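Local atomic coordinates of glycoside Hydrolase (Bacteroides uniformis, PDB entry 5T99), a protein that probably hydrolyses beta-galactosidic bonds as a family 2 glycoside hydrolase of an agarose-degrading pathway in a gut Bacteroides. Residues A[307-319]-A[545-559]. Sequence-based numbering, arbitrary orientation.
With GIF (D-galacto-isofagomine), chain C; EDO (1,2-ethanediol), chain Q.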
# COMPACT_ATOMS: atom_id res chain seq x y z
N ILE A 307 -4.76 -21.46 2.64
CA ILE A 307 -4.12 -20.21 3.03
C ILE A 307 -5.09 -19.50 3.98
O ILE A 307 -6.30 -19.62 3.83
CB ILE A 307 -3.76 -19.34 1.79
CG1 ILE A 307 -2.93 -18.12 2.20
CG2 ILE A 307 -4.99 -18.86 1.02
CD1 ILE A 307 -2.45 -17.29 1.02
N ARG A 308 -4.54 -18.80 4.97
CA ARG A 308 -5.34 -17.93 5.84
C ARG A 308 -4.81 -16.51 5.77
O ARG A 308 -3.60 -16.30 5.71
CB ARG A 308 -5.30 -18.43 7.29
CG ARG A 308 -5.71 -19.89 7.40
CD ARG A 308 -6.03 -20.33 8.82
NE ARG A 308 -6.98 -21.46 8.81
CZ ARG A 308 -8.30 -21.37 8.61
NH1 ARG A 308 -8.90 -20.19 8.37
NH2 ARG A 308 -9.05 -22.48 8.65
N PHE A 309 -5.71 -15.54 5.79
CA PHE A 309 -5.33 -14.14 5.69
C PHE A 309 -5.05 -13.53 7.07
O PHE A 309 -5.97 -13.23 7.83
CB PHE A 309 -6.40 -13.32 4.95
CG PHE A 309 -6.84 -13.93 3.65
CD1 PHE A 309 -5.91 -14.36 2.71
CD2 PHE A 309 -8.19 -14.04 3.35
CE1 PHE A 309 -6.32 -14.92 1.51
CE2 PHE A 309 -8.61 -14.59 2.15
CZ PHE A 309 -7.67 -15.03 1.22
N ASN A 310 -3.77 -13.38 7.37
CA ASN A 310 -3.28 -12.44 8.38
C ASN A 310 -3.09 -11.12 7.67
O ASN A 310 -1.98 -10.77 7.28
CB ASN A 310 -1.94 -12.90 8.93
CG ASN A 310 -2.02 -14.21 9.65
OD1 ASN A 310 -3.09 -14.62 10.11
ND2 ASN A 310 -0.90 -14.90 9.75
N GLY A 311 -4.19 -10.38 7.52
CA GLY A 311 -4.25 -9.25 6.59
C GLY A 311 -4.30 -7.89 7.23
O GLY A 311 -4.63 -7.76 8.40
N VAL A 312 -3.99 -6.88 6.43
CA VAL A 312 -4.11 -5.49 6.84
C VAL A 312 -4.70 -4.66 5.70
O VAL A 312 -4.46 -4.94 4.52
CB VAL A 312 -2.76 -4.88 7.31
CG1 VAL A 312 -2.14 -5.74 8.39
CG2 VAL A 312 -1.79 -4.72 6.15
N CYS A 313 -5.49 -3.66 6.08
CA CYS A 313 -5.89 -2.61 5.17
C CYS A 313 -4.83 -1.55 5.25
O CYS A 313 -4.29 -1.30 6.34
CB CYS A 313 -7.24 -2.01 5.56
SG CYS A 313 -8.57 -3.21 5.51
N LEU A 314 -4.53 -0.92 4.12
CA LEU A 314 -3.58 0.19 4.06
C LEU A 314 -4.13 1.25 3.13
O LEU A 314 -4.62 0.92 2.04
CB LEU A 314 -2.22 -0.28 3.51
CG LEU A 314 -1.34 -1.19 4.36
CD1 LEU A 314 -0.13 -1.65 3.56
CD2 LEU A 314 -0.89 -0.47 5.61
N HIS A 315 -4.05 2.52 3.56
CA HIS A 315 -4.28 3.63 2.65
C HIS A 315 -3.00 3.96 1.92
O HIS A 315 -1.92 3.58 2.34
CB HIS A 315 -4.87 4.86 3.36
CG HIS A 315 -6.36 4.82 3.48
ND1 HIS A 315 -7.19 4.75 2.38
CD2 HIS A 315 -7.17 4.83 4.56
CE1 HIS A 315 -8.45 4.71 2.78
NE2 HIS A 315 -8.47 4.76 4.10
N HIS A 316 -3.16 4.65 0.79
CA HIS A 316 -2.09 4.83 -0.17
C HIS A 316 -1.01 5.81 0.24
O HIS A 316 0.10 5.72 -0.29
CB HIS A 316 -2.63 5.19 -1.55
CG HIS A 316 -3.20 6.57 -1.64
ND1 HIS A 316 -4.41 6.92 -1.07
CD2 HIS A 316 -2.74 7.69 -2.26
CE1 HIS A 316 -4.66 8.19 -1.33
NE2 HIS A 316 -3.67 8.68 -2.05
N ASP A 317 -1.29 6.73 1.16
CA ASP A 317 -0.24 7.67 1.61
C ASP A 317 0.89 6.93 2.30
O ASP A 317 0.74 5.77 2.75
CB ASP A 317 -0.80 8.81 2.48
CG ASP A 317 -1.14 8.38 3.90
OD1 ASP A 317 -0.21 8.04 4.67
OD2 ASP A 317 -2.33 8.46 4.28
N ASN A 318 2.04 7.59 2.37
CA ASN A 318 3.15 7.15 3.21
C ASN A 318 3.55 8.25 4.20
O ASN A 318 4.73 8.57 4.34
CB ASN A 318 4.32 6.72 2.32
CG ASN A 318 4.14 5.33 1.77
OD1 ASN A 318 4.00 4.37 2.53
ND2 ASN A 318 4.15 5.21 0.45
N GLY A 319 2.56 8.82 4.89
CA GLY A 319 2.77 9.75 5.99
C GLY A 319 3.58 10.97 5.58
O GLY A 319 3.19 11.66 4.66
N PRO A 545 -13.56 -21.63 11.81
CA PRO A 545 -12.48 -22.00 10.87
C PRO A 545 -12.77 -21.81 9.37
O PRO A 545 -11.83 -21.72 8.58
CB PRO A 545 -12.25 -23.50 11.16
CG PRO A 545 -13.45 -23.97 11.89
CD PRO A 545 -14.01 -22.78 12.61
N ARG A 546 -14.05 -21.77 8.98
CA ARG A 546 -14.42 -21.50 7.59
C ARG A 546 -14.04 -20.09 7.15
O ARG A 546 -13.79 -19.87 5.96
CB ARG A 546 -15.93 -21.75 7.35
CG ARG A 546 -16.35 -23.23 7.48
CD ARG A 546 -17.81 -23.48 7.11
NE ARG A 546 -18.16 -22.86 5.83
CZ ARG A 546 -19.29 -22.20 5.53
NH1 ARG A 546 -20.29 -22.05 6.40
NH2 ARG A 546 -19.43 -21.68 4.32
N PHE A 547 -14.03 -19.14 8.08
CA PHE A 547 -13.61 -17.78 7.76
C PHE A 547 -12.14 -17.80 7.31
O PHE A 547 -11.29 -18.38 7.98
CB PHE A 547 -13.85 -16.79 8.92
CG PHE A 547 -15.22 -16.15 8.88
CD1 PHE A 547 -15.36 -14.79 8.69
CD2 PHE A 547 -16.37 -16.94 9.01
CE1 PHE A 547 -16.62 -14.22 8.62
CE2 PHE A 547 -17.64 -16.36 8.95
CZ PHE A 547 -17.76 -15.00 8.76
N MET A 548 -11.88 -17.18 6.16
CA MET A 548 -10.58 -17.29 5.48
C MET A 548 -9.51 -16.47 6.16
O MET A 548 -8.31 -16.71 5.94
CB MET A 548 -10.69 -16.85 4.03
CG MET A 548 -11.66 -17.68 3.19
SD MET A 548 -11.94 -16.94 1.58
CE MET A 548 -13.25 -18.00 0.97
N GLY A 549 -9.94 -15.49 6.96
CA GLY A 549 -9.04 -14.64 7.74
C GLY A 549 -9.61 -13.26 7.99
O GLY A 549 -10.82 -13.05 7.89
N GLU A 550 -8.72 -12.31 8.30
CA GLU A 550 -9.09 -10.95 8.61
C GLU A 550 -8.20 -9.93 7.92
O GLU A 550 -7.07 -10.23 7.54
CB GLU A 550 -9.05 -10.72 10.11
CG GLU A 550 -7.67 -10.88 10.77
CD GLU A 550 -7.69 -10.47 12.23
OE1 GLU A 550 -8.19 -9.36 12.53
OE2 GLU A 550 -7.20 -11.26 13.08
N PHE A 551 -8.71 -8.71 7.79
CA PHE A 551 -7.94 -7.60 7.27
C PHE A 551 -8.15 -6.43 8.23
O PHE A 551 -9.23 -5.84 8.26
CB PHE A 551 -8.39 -7.30 5.84
CG PHE A 551 -7.93 -8.33 4.82
CD1 PHE A 551 -6.75 -8.14 4.11
CD2 PHE A 551 -8.68 -9.48 4.59
CE1 PHE A 551 -6.33 -9.08 3.18
CE2 PHE A 551 -8.26 -10.43 3.66
CZ PHE A 551 -7.08 -10.23 2.96
N ILE A 552 -7.13 -6.10 9.02
CA ILE A 552 -7.32 -5.19 10.16
C ILE A 552 -7.39 -3.77 9.68
O ILE A 552 -6.81 -3.46 8.65
CB ILE A 552 -6.23 -5.35 11.25
CG1 ILE A 552 -4.92 -4.63 10.84
CG2 ILE A 552 -6.03 -6.83 11.60
CD1 ILE A 552 -3.79 -4.81 11.82
N TRP A 553 -8.11 -2.92 10.41
CA TRP A 553 -8.15 -1.48 10.16
C TRP A 553 -7.30 -0.74 11.22
O TRP A 553 -7.83 -0.45 12.29
CB TRP A 553 -9.60 -0.95 10.17
CG TRP A 553 -9.63 0.43 9.62
CD1 TRP A 553 -9.59 1.60 10.32
CD2 TRP A 553 -9.59 0.77 8.24
NE1 TRP A 553 -9.54 2.67 9.44
CE2 TRP A 553 -9.54 2.18 8.16
CE3 TRP A 553 -9.59 0.02 7.06
CZ2 TRP A 553 -9.50 2.85 6.93
CZ3 TRP A 553 -9.55 0.68 5.86
CH2 TRP A 553 -9.51 2.08 5.79
N THR A 554 -6.03 -0.42 11.01
CA THR A 554 -5.23 -0.61 9.81
C THR A 554 -3.83 -1.07 10.21
O THR A 554 -3.47 -1.03 11.39
CB THR A 554 -5.05 0.72 9.06
OG1 THR A 554 -4.52 1.71 9.95
CG2 THR A 554 -6.37 1.22 8.54
N GLY A 555 -3.04 -1.46 9.22
CA GLY A 555 -1.65 -1.86 9.45
C GLY A 555 -0.74 -0.71 9.83
O GLY A 555 0.05 -0.81 10.76
N PHE A 556 -0.86 0.39 9.08
CA PHE A 556 -0.15 1.65 9.33
C PHE A 556 -1.20 2.71 9.59
O PHE A 556 -2.30 2.65 9.01
CB PHE A 556 0.67 2.09 8.09
CG PHE A 556 2.14 1.75 8.15
CD1 PHE A 556 3.10 2.75 7.96
CD2 PHE A 556 2.58 0.45 8.37
CE1 PHE A 556 4.46 2.45 7.98
CE2 PHE A 556 3.95 0.15 8.40
CZ PHE A 556 4.88 1.15 8.20
N ASP A 557 -0.87 3.70 10.41
CA ASP A 557 -1.69 4.91 10.45
C ASP A 557 -1.61 5.60 9.09
O ASP A 557 -0.66 5.40 8.32
CB ASP A 557 -1.26 5.89 11.56
CG ASP A 557 -1.80 5.51 12.93
OD1 ASP A 557 -2.97 5.08 13.02
OD2 ASP A 557 -1.05 5.66 13.92
N TYR A 558 -2.62 6.41 8.83
CA TYR A 558 -2.77 7.14 7.56
C TYR A 558 -3.29 8.54 7.84
O TYR A 558 -3.84 8.81 8.89
CB TYR A 558 -3.75 6.39 6.64
CG TYR A 558 -5.10 6.15 7.27
CD1 TYR A 558 -6.14 7.07 7.13
CD2 TYR A 558 -5.34 5.01 8.03
CE1 TYR A 558 -7.38 6.85 7.71
CE2 TYR A 558 -6.58 4.79 8.62
CZ TYR A 558 -7.59 5.71 8.45
OH TYR A 558 -8.82 5.49 9.03
N LEU A 559 -3.12 9.42 6.86
CA LEU A 559 -3.56 10.80 6.95
C LEU A 559 -5.06 10.90 6.71
O LEU A 559 -5.60 10.19 5.87
CB LEU A 559 -2.80 11.65 5.93
CG LEU A 559 -1.30 11.85 6.21
CD1 LEU A 559 -0.56 12.24 4.95
CD2 LEU A 559 -1.08 12.91 7.29
C GIF C . -14.22 2.04 6.49
N GIF C . -14.68 1.37 7.70
O GIF C . -13.28 2.70 11.66
C1 GIF C . -12.86 2.66 6.72
O1 GIF C . -13.69 4.61 7.85
C2 GIF C . -12.82 3.48 8.01
O2 GIF C . -12.52 3.49 5.61
C3 GIF C . -13.26 2.66 9.22
C4 GIF C . -14.64 2.05 8.98
C5 GIF C . -13.27 3.52 10.48
C1 EDO Q . -1.52 0.82 -1.11
O1 EDO Q . -2.23 1.92 -1.67
C2 EDO Q . -2.35 0.15 -0.03
O2 EDO Q . -3.71 -0.03 -0.46
O HOH W 1 -2.50 2.87 5.97
O HOH W 2 0.48 5.83 5.85
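Cys-313 CB comes obliquely to 3.4 Å from Trp-553 CE3, while His-315 NE2 reaches CH2 of the same indole at 3.3 Å, at its edge and close to its plane. One indole face lies under C1 of the bound galacto-isofagomine, and the opposite face is filled by CG2 of Thr-554, the residue that follows a cis peptide bond. With CG anti to the backbone N (chi1 -168°), the ring extends back beside the 307-319 segment, and NE1 donates to Tyr-558 OH at 2.9 Å, nearly in plane. Tyr-558 in turn takes the edge of His-315 on its face, His-315 CD2 sitting over the centre of the phenol ring. A leucine in place of Trp-553 would probably take the flat surface from under the iminosugar and leave Tyr-558 OH without its indole donor. Further out, Asp-317 OD2 accepts from Leu-559 N at 2.9 Å while OD1 closes an Asx turn with Gly-319 N. Behind the site, parallel strands 309-313 and 549-552 run together through bonds such as Cys-313 N to Ile-552 O (2.9 Å). This pairing of the first and last strands closes the TIM-type barrel, with Trp-553, just beyond Ile-552 on the barrel's C-terminal side, in the ligand pocket beside Glu-494.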